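Local coordinates for protein succinyl-CoA ligase (ADP-forming) subunit alpha (Methanosaeta concilii, PDB 6HXI) that belongs to the succinyl-CoA ligase family, binds coenzyme A in its N-terminal part and carries a citrate synthase-like helical domain towards its C-terminus, at residues Gln26-Phe31 with Ser39-Ala44; Ile53-Trp58 with Glu62-Met67; Ser507-Arg510 with Ser515-Leu518; Leu551-Gly556 with Glu561-Val566. All coordinates share one frame; numbering follows the deposited sequence.

Contact 1 (Gln26-Phe31 with Ser39-Ala44)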
loop_
_atom_site.group_PDB
_atom_site.type_symbol
_atom_site.label_atom_id
_atom_site.label_comp_id
_atom_site.label_asym_id
_atom_site.label_seq_id
_atom_site.Cartn_x
_atom_site.Cartn_y
_atom_site.Cartn_z
ATOM N N GLN B 26 -20.753 7.174 33.387
ATOM C CA GLN B 26 -21.163 8.541 33.074
ATOM C C GLN B 26 -22.184 9.113 34.082
ATOM O O GLN B 26 -22.072 10.282 34.447
ATOM C CB GLN B 26 -21.668 8.689 31.618
ATOM C CG GLN B 26 -21.835 10.165 31.189
ATOM C CD GLN B 26 -20.538 10.939 31.300
ATOM O OE1 GLN B 26 -19.632 10.799 30.474
ATOM N NE2 GLN B 26 -20.390 11.733 32.350
ATOM N N ARG B 27 -23.144 8.290 34.540
ATOM C CA ARG B 27 -24.172 8.694 35.506
ATOM C C ARG B 27 -23.531 9.103 36.823
ATOM O O ARG B 27 -23.888 10.148 37.376
ATOM C CB ARG B 27 -25.203 7.571 35.726
ATOM C CG ARG B 27 -26.115 7.386 34.530
ATOM C CD ARG B 27 -27.396 6.712 34.887
ATOM N NE ARG B 27 -28.359 6.857 33.802
ATOM C CZ ARG B 27 -28.658 5.895 32.945
ATOM N NH1 ARG B 27 -29.548 6.105 31.990
ATOM N NH2 ARG B 27 -28.059 4.714 33.028
ATOM N N MET B 28 -22.549 8.303 37.304
ATOM C CA MET B 28 -21.842 8.608 38.546
ATOM C C MET B 28 -21.108 9.956 38.440
ATOM O O MET B 28 -21.291 10.828 39.289
ATOM C CB MET B 28 -20.889 7.469 38.940
ATOM C CG MET B 28 -21.619 6.264 39.470
ATOM S SD MET B 28 -20.554 4.860 39.866
ATOM C CE MET B 28 -19.753 5.457 41.339
ATOM N N LEU B 29 -20.350 10.155 37.345
ATOM C CA LEU B 29 -19.603 11.384 37.103
ATOM C C LEU B 29 -20.516 12.596 36.985
ATOM O O LEU B 29 -20.187 13.665 37.513
ATOM C CB LEU B 29 -18.725 11.255 35.849
ATOM C CG LEU B 29 -17.602 10.245 35.948
ATOM C CD1 LEU B 29 -16.984 9.983 34.576
ATOM C CD2 LEU B 29 -16.546 10.707 36.935
ATOM N N ASP B 30 -21.675 12.422 36.329
ATOM C CA ASP B 30 -22.648 13.493 36.146
ATOM C C ASP B 30 -23.198 13.972 37.496
ATOM O O ASP B 30 -23.378 15.170 37.695
ATOM C CB ASP B 30 -23.782 13.025 35.209
ATOM C CG ASP B 30 -23.486 13.131 33.723
ATOM O OD1 ASP B 30 -22.407 13.648 33.365
ATOM O OD2 ASP B 30 -24.357 12.744 32.918
ATOM N N PHE B 31 -23.427 13.038 38.420
ATOM C CA PHE B 31 -23.919 13.332 39.769
ATOM C C PHE B 31 -22.852 14.097 40.560
ATOM O O PHE B 31 -23.161 15.106 41.167
ATOM C CB PHE B 31 -24.310 12.036 40.496
ATOM C CG PHE B 31 -24.986 12.263 41.828
ATOM C CD1 PHE B 31 -26.218 12.914 41.905
ATOM C CD2 PHE B 31 -24.393 11.833 43.008
ATOM C CE1 PHE B 31 -26.853 13.111 43.144
ATOM C CE2 PHE B 31 -25.024 12.047 44.249
ATOM C CZ PHE B 31 -26.252 12.673 44.302
ATOM N N SER B 39 -13.590 16.234 43.344
ATOM C CA SER B 39 -13.039 15.170 42.512
ATOM C C SER B 39 -14.099 14.150 42.049
ATOM O O SER B 39 -15.095 13.941 42.753
ATOM C CB SER B 39 -11.917 14.450 43.269
ATOM O OG SER B 39 -10.975 13.870 42.379
ATOM N N PRO B 40 -13.865 13.436 40.918
ATOM C CA PRO B 40 -14.792 12.360 40.531
ATOM C C PRO B 40 -14.856 11.267 41.615
ATOM O O PRO B 40 -13.876 11.034 42.327
ATOM C CB PRO B 40 -14.148 11.808 39.258
ATOM C CG PRO B 40 -13.322 12.932 38.731
ATOM C CD PRO B 40 -12.744 13.528 39.954
ATOM N N SER B 41 -16.003 10.616 41.753
ATOM C CA SER B 41 -16.198 9.554 42.750
ATOM C C SER B 41 -15.573 8.207 42.318
ATOM O O SER B 41 -15.685 7.238 43.061
ATOM C CB SER B 41 -17.687 9.347 42.995
ATOM O OG SER B 41 -18.323 8.917 41.801
ATOM N N ILE B 42 -14.979 8.142 41.110
ATOM C CA ILE B 42 -14.411 6.932 40.528
ATOM C C ILE B 42 -12.904 7.093 40.366
ATOM O O ILE B 42 -12.464 7.969 39.623
ATOM C CB ILE B 42 -15.074 6.601 39.160
ATOM C CG1 ILE B 42 -16.600 6.372 39.301
ATOM C CG2 ILE B 42 -14.360 5.435 38.455
ATOM C CD1 ILE B 42 -17.363 6.355 37.933
ATOM N N SER B 43 -12.132 6.224 41.029
ATOM C CA SER B 43 -10.676 6.205 40.933
ATOM C C SER B 43 -10.283 5.372 39.698
ATOM O O SER B 43 -9.401 5.788 38.946
ATOM C CB SER B 43 -10.066 5.606 42.198
ATOM O OG SER B 43 -10.180 6.483 43.305
ATOM N N ALA B 44 -10.942 4.195 39.486
ATOM C CA ALA B 44 -10.636 3.323 38.345
ATOM C C ALA B 44 -11.802 2.434 37.939
ATOM O O ALA B 44 -12.740 2.209 38.713
ATOM C CB ALA B 44 -9.406 2.448 38.641
HETATM O O HOH W 1 -21.238 9.404 42.400
#
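The hydroxyl of S41 faces the M28 turn of the helix and is gripped from two directions: a water donates to OG of S41 over 3.0 Å, and D32, one turn further along the helix, holds the same oxygen through a carboxylate hydrogen bond. That water also gives a long, weak bond to the backbone O of M28, so a polar bridge runs beside an otherwise apolar interface. The methyl CE of M28 lies 3.8 Å from OG of S41 and also rests against CG1 of I42. CE reaches this place because the thioether is extended through chi2 and then bent at its last bond (chi3 72°). The I42 chain runs across that of M28 at about a right angle, its terminal methyl CD1 set against the root of the methionine, 3.8 Å from M28 CB and 4.0 Å from M28 SD. Next to this, the L29 methyl CD2 closes on ring atom CB of P40 at 3.5 Å. F149 packs on both M28 and S41, while A56 lies against L29. No backbone bond joins 26-31 to 39-44; side chains and one water carry the contact. It ties helix 22-34 to the start of strand 42-46 within the beta-alpha-beta unit of strand 15-18, helix 22-34 and strand 42-46, an arrangement typical of Rossmann-like coenzyme A-binding domains.

Contact 2 (Ile53-Trp58 with Glu62-Met67)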
loop_
_atom_site.group_PDB
_atom_site.type_symbol
_atom_site.label_atom_id
_atom_site.label_comp_id
_atom_site.label_asym_id
_atom_site.label_seq_id
_atom_site.Cartn_x
_atom_site.Cartn_y
_atom_site.Cartn_z
ATOM N N ILE B 53 -7.386 2.955 29.248
ATOM C CA ILE B 53 -8.049 4.196 29.616
ATOM C C ILE B 53 -9.479 4.216 29.171
ATOM O O ILE B 53 -9.856 3.528 28.206
ATOM C CB ILE B 53 -7.298 5.458 29.109
ATOM C CG1 ILE B 53 -7.140 5.473 27.562
ATOM C CG2 ILE B 53 -5.985 5.671 29.834
ATOM C CD1 ILE B 53 -6.745 6.894 26.977
ATOM N N HIS B 54 -10.280 5.027 29.872
ATOM C CA HIS B 54 -11.660 5.265 29.523
ATOM C C HIS B 54 -11.897 6.766 29.581
ATOM O O HIS B 54 -11.529 7.414 30.546
ATOM C CB HIS B 54 -12.599 4.513 30.456
ATOM C CG HIS B 54 -14.051 4.887 30.286
ATOM N ND1 HIS B 54 -14.772 4.513 29.161
ATOM C CD2 HIS B 54 -14.860 5.613 31.096
ATOM C CE1 HIS B 54 -15.991 5.011 29.329
ATOM N NE2 HIS B 54 -16.090 5.680 30.477
ATOM N N LYS B 55 -12.484 7.319 28.540
ATOM C CA LYS B 55 -12.794 8.745 28.485
ATOM C C LYS B 55 -14.279 8.977 28.760
ATOM O O LYS B 55 -15.132 8.314 28.192
ATOM C CB LYS B 55 -12.364 9.308 27.117
ATOM C CG LYS B 55 -12.615 10.807 26.938
ATOM C CD LYS B 55 -11.864 11.391 25.721
ATOM C CE LYS B 55 -12.203 10.738 24.411
ATOM N NZ LYS B 55 -13.667 10.698 24.175
ATOM N N ALA B 56 -14.585 9.925 29.627
ATOM C CA ALA B 56 -15.941 10.304 30.001
ATOM C C ALA B 56 -15.993 11.821 30.196
ATOM O O ALA B 56 -14.954 12.489 30.154
ATOM C CB ALA B 56 -16.330 9.601 31.294
ATOM N N PHE B 57 -17.183 12.355 30.436
ATOM C CA PHE B 57 -17.385 13.775 30.695
ATOM C C PHE B 57 -17.378 14.111 32.178
ATOM O O PHE B 57 -17.889 13.351 33.005
ATOM C CB PHE B 57 -18.758 14.222 30.165
ATOM C CG PHE B 57 -18.848 14.508 28.698
ATOM C CD1 PHE B 57 -18.178 15.595 28.140
ATOM C CD2 PHE B 57 -19.609 13.699 27.864
ATOM C CE1 PHE B 57 -18.298 15.887 26.785
ATOM C CE2 PHE B 57 -19.726 13.994 26.506
ATOM C CZ PHE B 57 -19.060 15.082 25.975
ATOM N N TRP B 58 -16.910 15.331 32.477
ATOM C CA TRP B 58 -16.967 16.036 33.754
ATOM C C TRP B 58 -17.657 17.346 33.351
ATOM O O TRP B 58 -17.001 18.291 32.936
ATOM C CB TRP B 58 -15.559 16.294 34.315
ATOM C CG TRP B 58 -15.591 16.974 35.651
ATOM C CD1 TRP B 58 -15.316 18.286 35.914
ATOM C CD2 TRP B 58 -15.996 16.392 36.893
ATOM N NE1 TRP B 58 -15.483 18.544 37.256
ATOM C CE2 TRP B 58 -15.882 17.391 37.885
ATOM C CE3 TRP B 58 -16.396 15.106 37.275
ATOM C CZ2 TRP B 58 -16.179 17.148 39.228
ATOM C CZ3 TRP B 58 -16.670 14.857 38.610
ATOM C CH2 TRP B 58 -16.580 15.872 39.568
ATOM N N GLU B 62 -13.960 16.737 29.033
ATOM C CA GLU B 62 -13.635 15.328 28.969
ATOM C C GLU B 62 -12.463 14.964 29.855
ATOM O O GLU B 62 -11.479 15.695 29.910
ATOM C CB GLU B 62 -13.414 14.900 27.534
ATOM C CG GLU B 62 -14.719 14.849 26.766
ATOM C CD GLU B 62 -14.582 14.239 25.389
ATOM O OE1 GLU B 62 -13.682 14.670 24.633
ATOM O OE2 GLU B 62 -15.336 13.284 25.091
ATOM N N ILE B 63 -12.587 13.857 30.590
ATOM C CA ILE B 63 -11.557 13.394 31.525
ATOM C C ILE B 63 -11.150 11.956 31.231
ATOM O O ILE B 63 -11.891 11.252 30.557
ATOM C CB ILE B 63 -11.942 13.613 33.035
ATOM C CG1 ILE B 63 -13.182 12.790 33.453
ATOM C CG2 ILE B 63 -12.101 15.109 33.374
ATOM C CD1 ILE B 63 -13.195 12.391 34.917
ATOM N N ILE B 64 -10.005 11.519 31.753
ATOM C CA ILE B 64 -9.517 10.156 31.545
ATOM C C ILE B 64 -9.581 9.367 32.845
ATOM O O ILE B 64 -9.061 9.804 33.859
ATOM C CB ILE B 64 -8.086 10.142 30.894
ATOM C CG1 ILE B 64 -8.030 10.847 29.505
ATOM C CG2 ILE B 64 -7.456 8.754 30.815
ATOM C CD1 ILE B 64 -9.116 10.545 28.501
ATOM N N LEU B 65 -10.163 8.187 32.800
ATOM C CA LEU B 65 -10.162 7.280 33.945
ATOM C C LEU B 65 -9.283 6.085 33.619
ATOM O O LEU B 65 -9.385 5.550 32.514
ATOM C CB LEU B 65 -11.570 6.800 34.332
ATOM C CG LEU B 65 -12.527 7.890 34.835
ATOM C CD1 LEU B 65 -13.858 7.299 35.157
ATOM C CD2 LEU B 65 -11.941 8.657 36.026
ATOM N N PRO B 66 -8.421 5.659 34.572
ATOM C CA PRO B 66 -7.607 4.453 34.342
ATOM C C PRO B 66 -8.467 3.190 34.413
ATOM O O PRO B 66 -9.516 3.177 35.057
ATOM C CB PRO B 66 -6.551 4.511 35.434
ATOM C CG PRO B 66 -7.171 5.322 36.511
ATOM C CD PRO B 66 -8.198 6.220 35.922
ATOM N N MET B 67 -8.038 2.136 33.716
ATOM C CA MET B 67 -8.802 0.911 33.595
ATOM C C MET B 67 -7.887 -0.292 33.790
ATOM O O MET B 67 -6.876 -0.413 33.099
ATOM C CB MET B 67 -9.524 0.956 32.239
ATOM C CG MET B 67 -10.556 -0.105 32.043
ATOM S SD MET B 67 -11.557 0.288 30.580
ATOM C CE MET B 67 -10.442 -0.125 29.270
#
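E62 lays its CG over the CD1-CE1 side of one face of the F57 ring, 3.7 Å from F57 CE1, and carries OE2 over the same face, 4.2 Å above the plane and offset toward the rim. The same OE2 forms a salt bridge with NZ of K55 at 3.2 Å, met from above the carboxylate plane; the lysine chain, bent at chi3 (58°) and chi4 (52°), curls back to make it. T353 of a second subunit hydrogen-bonds both charged ends. I63 pairs with A56 through two backbone bonds, N of I63 to O of A56 spanning 2.8 Å, and sets CG2 against CB of W58. I64, in a non-hydrogen-bonded pair with K55, splits its branches: CD1 rests on the lysine CB at 3.7 Å and CG2 on I53 CG2 at 3.6 Å. L65 closes the next hydrogen-bonded pair, its N reaching O of H54 in 2.7 Å. M67 brings its methyl CE to O of I53. This antiparallel hairpin ends a mixed sheet: strand 61-68 continues in parallel to strand 42-46, helix 22-34 packs on the face of H54 and A56, and neighbouring subunits pack against the face of I53, K55, F57, E62 and I64.

Contact 3 (Ser507-Arg510 with Ser515-Leu518)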
loop_
_atom_site.group_PDB
_atom_site.type_symbol
_atom_site.label_atom_id
_atom_site.label_comp_id
_atom_site.label_asym_id
_atom_site.label_seq_id
_atom_site.Cartn_x
_atom_site.Cartn_y
_atom_site.Cartn_z
ATOM N N SER B 507 -14.087 -16.286 -28.328
ATOM C CA SER B 507 -15.064 -17.327 -28.698
ATOM C C SER B 507 -16.359 -17.184 -27.852
ATOM O O SER B 507 -17.463 -17.156 -28.394
ATOM C CB SER B 507 -14.456 -18.734 -28.674
ATOM O OG SER B 507 -13.812 -19.043 -27.448
ATOM N N TYR B 508 -16.197 -16.926 -26.564
ATOM C CA TYR B 508 -17.333 -16.659 -25.686
ATOM C C TYR B 508 -18.201 -15.440 -26.145
ATOM O O TYR B 508 -19.419 -15.545 -26.149
ATOM C CB TYR B 508 -16.855 -16.515 -24.220
ATOM C CG TYR B 508 -17.995 -16.294 -23.246
ATOM C CD1 TYR B 508 -18.677 -17.373 -22.690
ATOM C CD2 TYR B 508 -18.497 -15.016 -23.008
ATOM C CE1 TYR B 508 -19.806 -17.186 -21.893
ATOM C CE2 TYR B 508 -19.620 -14.815 -22.200
ATOM C CZ TYR B 508 -20.246 -15.900 -21.617
ATOM O OH TYR B 508 -21.349 -15.719 -20.836
ATOM N N ALA B 509 -17.598 -14.298 -26.457
ATOM C CA ALA B 509 -18.334 -13.099 -26.869
ATOM C C ALA B 509 -19.033 -13.295 -28.190
ATOM O O ALA B 509 -20.205 -12.927 -28.332
ATOM C CB ALA B 509 -17.399 -11.905 -26.925
ATOM N N ARG B 510 -18.348 -13.896 -29.157
ATOM C CA ARG B 510 -18.959 -14.177 -30.455
ATOM C C ARG B 510 -20.199 -15.068 -30.276
ATOM O O ARG B 510 -21.266 -14.719 -30.782
ATOM C CB ARG B 510 -17.942 -14.791 -31.435
ATOM C CG ARG B 510 -16.933 -13.768 -31.958
ATOM C CD ARG B 510 -15.977 -14.394 -32.953
ATOM N NE ARG B 510 -15.919 -13.642 -34.206
ATOM C CZ ARG B 510 -14.968 -13.786 -35.123
ATOM N NH1 ARG B 510 -14.994 -13.063 -36.234
ATOM N NH2 ARG B 510 -13.977 -14.648 -34.932
ATOM N N SER B 515 -24.369 -8.156 -29.097
ATOM C CA SER B 515 -23.615 -7.333 -30.053
ATOM C C SER B 515 -22.114 -7.338 -29.742
ATOM O O SER B 515 -21.730 -7.299 -28.577
ATOM C CB SER B 515 -24.117 -5.894 -30.049
ATOM O OG SER B 515 -23.729 -5.223 -28.863
ATOM N N THR B 516 -21.277 -7.376 -30.797
ATOM C CA THR B 516 -19.804 -7.348 -30.743
ATOM C C THR B 516 -19.305 -6.350 -31.811
ATOM O O THR B 516 -18.419 -6.695 -32.592
ATOM C CB THR B 516 -19.203 -8.765 -30.979
ATOM O OG1 THR B 516 -19.476 -9.173 -32.318
ATOM C CG2 THR B 516 -19.721 -9.836 -29.996
ATOM N N GLU B 517 -19.886 -5.130 -31.870
ATOM C CA GLU B 517 -19.524 -4.085 -32.844
ATOM C C GLU B 517 -18.062 -3.603 -32.699
ATOM O O GLU B 517 -17.344 -3.485 -33.702
ATOM C CB GLU B 517 -20.493 -2.906 -32.715
ATOM C CG GLU B 517 -20.554 -1.998 -33.939
ATOM C CD GLU B 517 -21.401 -0.739 -33.825
ATOM O OE1 GLU B 517 -21.518 -0.182 -32.706
ATOM O OE2 GLU B 517 -21.891 -0.270 -34.878
ATOM N N LEU B 518 -17.613 -3.342 -31.451
ATOM C CA LEU B 518 -16.248 -2.890 -31.254
ATOM C C LEU B 518 -15.267 -4.043 -31.481
ATOM O O LEU B 518 -14.165 -3.816 -32.007
ATOM C CB LEU B 518 -16.078 -2.171 -29.924
ATOM C CG LEU B 518 -14.765 -1.391 -29.747
ATOM C CD1 LEU B 518 -14.566 -0.349 -30.836
ATOM C CD2 LEU B 518 -14.671 -0.794 -28.360
#
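T516 presents a methyl, not its hydroxyl, to the helix turn at A509. CG2 hangs over the flat face of the A509 peptide, almost straight above its carbonyl oxygen: CG2 of T516 is 3.5 Å from O of A509 and 4.0 Å from C of the same residue, and the N of R510, further along that peptide, lies 4.4 Å from CG2. The A509 side chain meets the methyl less closely, CB of A509 standing 4.4 Å from CG2 of T516. The first torsion of T516 (chi1 67°) decides which branch faces the helix: OG1 sits between backbone N and carbonyl carbon, while CG2 swings beside the N and forward onto A509. The hydroxyl thus lies farther from A509 and makes a weak hydrogen bond with OD1 of N520. Although T516 stands at the N-cap of helix 517-530, its side chain makes no capping bond; D550 instead accepts the backbone N-H of L518, in the first turn. R510 starts away from T516 at its CB; in the conformer modelled here, one of two, its chain touches L519 and L523. This small, purely van der Waals contact closes the turn between helices 500-512 and 517-530 in the citrate synthase-like domain. Helix 540-555 lies alongside both halves, with L547 on A509 and D550 on T516, while helix 399-412 takes Y508 and helix 453-466 takes L518.

Contact 4 (Leu551-Gly556 with Glu561-Val566)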
loop_
_atom_site.group_PDB
_atom_site.type_symbol
_atom_site.label_atom_id
_atom_site.label_comp_id
_atom_site.label_asym_id
_atom_site.label_seq_id
_atom_site.Cartn_x
_atom_site.Cartn_y
_atom_site.Cartn_z
ATOM N N LEU B 551 -19.906 -5.465 -24.043
ATOM C CA LEU B 551 -20.781 -5.977 -22.983
ATOM C C LEU B 551 -21.736 -4.827 -22.551
ATOM O O LEU B 551 -22.957 -5.017 -22.443
ATOM C CB LEU B 551 -19.880 -6.433 -21.800
ATOM C CG LEU B 551 -20.560 -7.011 -20.560
ATOM C CD1 LEU B 551 -19.598 -7.896 -19.794
ATOM C CD2 LEU B 551 -20.969 -5.910 -19.582
ATOM N N MET B 552 -21.149 -3.641 -22.286
ATOM C CA MET B 552 -21.902 -2.468 -21.869
ATOM C C MET B 552 -22.894 -2.005 -22.930
ATOM O O MET B 552 -24.027 -1.707 -22.583
ATOM C CB MET B 552 -20.973 -1.355 -21.445
ATOM C CG MET B 552 -20.358 -1.612 -20.093
ATOM S SD MET B 552 -19.441 -0.180 -19.538
ATOM C CE MET B 552 -18.103 -0.184 -20.666
ATOM N N SER B 553 -22.492 -2.010 -24.215
ATOM C CA SER B 553 -23.383 -1.701 -25.332
ATOM C C SER B 553 -24.478 -2.777 -25.458
ATOM O O SER B 553 -25.590 -2.454 -25.850
ATOM C CB SER B 553 -22.603 -1.631 -26.641
ATOM O OG SER B 553 -21.711 -0.534 -26.610
ATOM N N SER B 554 -24.166 -4.052 -25.147
ATOM C CA SER B 554 -25.157 -5.154 -25.193
ATOM C C SER B 554 -26.182 -5.002 -24.058
ATOM O O SER B 554 -27.344 -5.268 -24.300
ATOM C CB SER B 554 -24.487 -6.520 -25.121
ATOM O OG SER B 554 -23.669 -6.786 -26.246
ATOM N N CYS B 555 -25.766 -4.542 -22.843
ATOM C CA CYS B 555 -26.687 -4.326 -21.702
ATOM C C CYS B 555 -27.816 -3.312 -22.078
ATOM O O CYS B 555 -28.965 -3.520 -21.715
ATOM C CB CYS B 555 -25.940 -3.936 -20.413
ATOM S SG CYS B 555 -26.918 -2.957 -19.222
ATOM N N GLY B 556 -27.479 -2.291 -22.871
ATOM C CA GLY B 556 -28.408 -1.266 -23.326
ATOM C C GLY B 556 -28.681 -0.154 -22.327
ATOM O O GLY B 556 -29.138 0.917 -22.731
ATOM N N GLU B 561 -21.795 8.389 -22.922
ATOM C CA GLU B 561 -21.180 9.143 -21.822
ATOM C C GLU B 561 -20.862 8.224 -20.633
ATOM O O GLU B 561 -19.727 8.254 -20.121
ATOM C CB GLU B 561 -22.117 10.261 -21.340
ATOM C CG GLU B 561 -22.240 11.472 -22.249
ATOM C CD GLU B 561 -22.969 12.659 -21.623
ATOM O OE1 GLU B 561 -24.164 12.509 -21.271
ATOM O OE2 GLU B 561 -22.355 13.746 -21.507
ATOM N N GLU B 562 -21.871 7.424 -20.193
ATOM C CA GLU B 562 -21.745 6.455 -19.112
ATOM C C GLU B 562 -20.585 5.493 -19.392
ATOM O O GLU B 562 -19.776 5.227 -18.502
ATOM C CB GLU B 562 -23.036 5.664 -18.942
ATOM C CG GLU B 562 -24.122 6.431 -18.209
ATOM C CD GLU B 562 -25.406 5.636 -18.092
ATOM O OE1 GLU B 562 -26.219 5.707 -19.040
ATOM O OE2 GLU B 562 -25.569 4.889 -17.095
ATOM N N ILE B 563 -20.499 5.006 -20.633
ATOM C CA ILE B 563 -19.440 4.108 -21.084
ATOM C C ILE B 563 -18.084 4.838 -21.019
ATOM O O ILE B 563 -17.120 4.298 -20.459
ATOM C CB ILE B 563 -19.788 3.504 -22.468
ATOM C CG1 ILE B 563 -21.021 2.572 -22.319
ATOM C CG2 ILE B 563 -18.603 2.746 -23.054
ATOM C CD1 ILE B 563 -21.701 2.182 -23.534
ATOM N N ASP B 564 -18.043 6.105 -21.483
ATOM C CA ASP B 564 -16.799 6.894 -21.437
ATOM C C ASP B 564 -16.323 7.092 -19.992
ATOM O O ASP B 564 -15.121 6.977 -19.710
ATOM C CB ASP B 564 -16.971 8.235 -22.178
ATOM C CG ASP B 564 -16.700 8.189 -23.678
ATOM O OD1 ASP B 564 -15.921 7.298 -24.126
ATOM O OD2 ASP B 564 -17.239 9.054 -24.406
ATOM N N GLU B 565 -17.288 7.305 -19.076
ATOM C CA GLU B 565 -17.030 7.457 -17.635
ATOM C C GLU B 565 -16.421 6.157 -17.083
ATOM O O GLU B 565 -15.440 6.211 -16.366
ATOM C CB GLU B 565 -18.340 7.853 -16.910
ATOM C CG GLU B 565 -18.273 7.871 -15.393
ATOM C CD GLU B 565 -19.555 8.227 -14.653
ATOM O OE1 GLU B 565 -20.655 7.789 -15.072
ATOM O OE2 GLU B 565 -19.446 8.932 -13.624
ATOM N N VAL B 566 -16.987 4.991 -17.444
ATOM C CA VAL B 566 -16.474 3.698 -17.015
ATOM C C VAL B 566 -14.984 3.551 -17.398
ATOM O O VAL B 566 -14.183 3.132 -16.570
ATOM C CB VAL B 566 -17.364 2.528 -17.489
ATOM C CG1 VAL B 566 -16.632 1.180 -17.361
ATOM C CG2 VAL B 566 -18.697 2.511 -16.719
#
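The first and last torsions of M552 bring its chain across to the facing helix. With chi1 at -75° its CG lies beside the backbone N, the chain then runs extended to the sulfur, and a bend at chi3 (-69°) turns the methyl back between two aliphatic side chains. CE of M552 thereby comes 3.8 Å from CG2 of I563 and 3.9 Å from CG1 of V566. The sulfur meets the valine end-on: SD of M552 is 3.8 Å from V566 CG1 and 4.0 Å from V566 CG2, both valine methyls facing it from the same side. I563 instead slides past M552 in the opposite direction, its CG1 reaching back to the methionine CB at 4.0 Å, and its terminal CD1 touches OG of S553 at 4.1 Å. That hydroxyl is hydrogen-bonded to O of I549 in its own helix, and its meeting with CD1 of I563 is plain van der Waals contact. Helices 540-555 and 560-569 form a helix hairpin of the citrate synthase-like domain: the segment axes run nearly antiparallel at 150° and approach to 10.9 Å, joined by a short loop. G556, with positive phi, ends the first helix, and F558 from the loop packs on M552 and I563 alike. Elsewhere on these helices D564 forms a salt bridge with K462, E565 packs on R593 of a neighbouring subunit, and C555 is joined by a disulfide to C618 of another copy of the protein.

How the contacts relate
Along the chain the four contacts follow one another without interleaving and fall into two distant pairs. Contacts 1 and 2 have centres 9 Å apart and share the N-terminal mixed sheet, where strands 42-46 and 61-68 are neighbours; Q26 OE1 probably hydrogen-bonds N of F57 over 2.9 Å, tying helix 22-34 to the hairpin. Contacts 3 and 4, centres 15 Å apart, lie in the citrate synthase-like helical domain and meet through a probable hydrogen bond, S515 OG to S554 OG, 3.0 Å. Between the pairs the centres are 54 to 71 Å apart. The chain therefore spans two well-separated bodies, and contacts 1, 2 and 4 all reach other copies of the protein in the assembly.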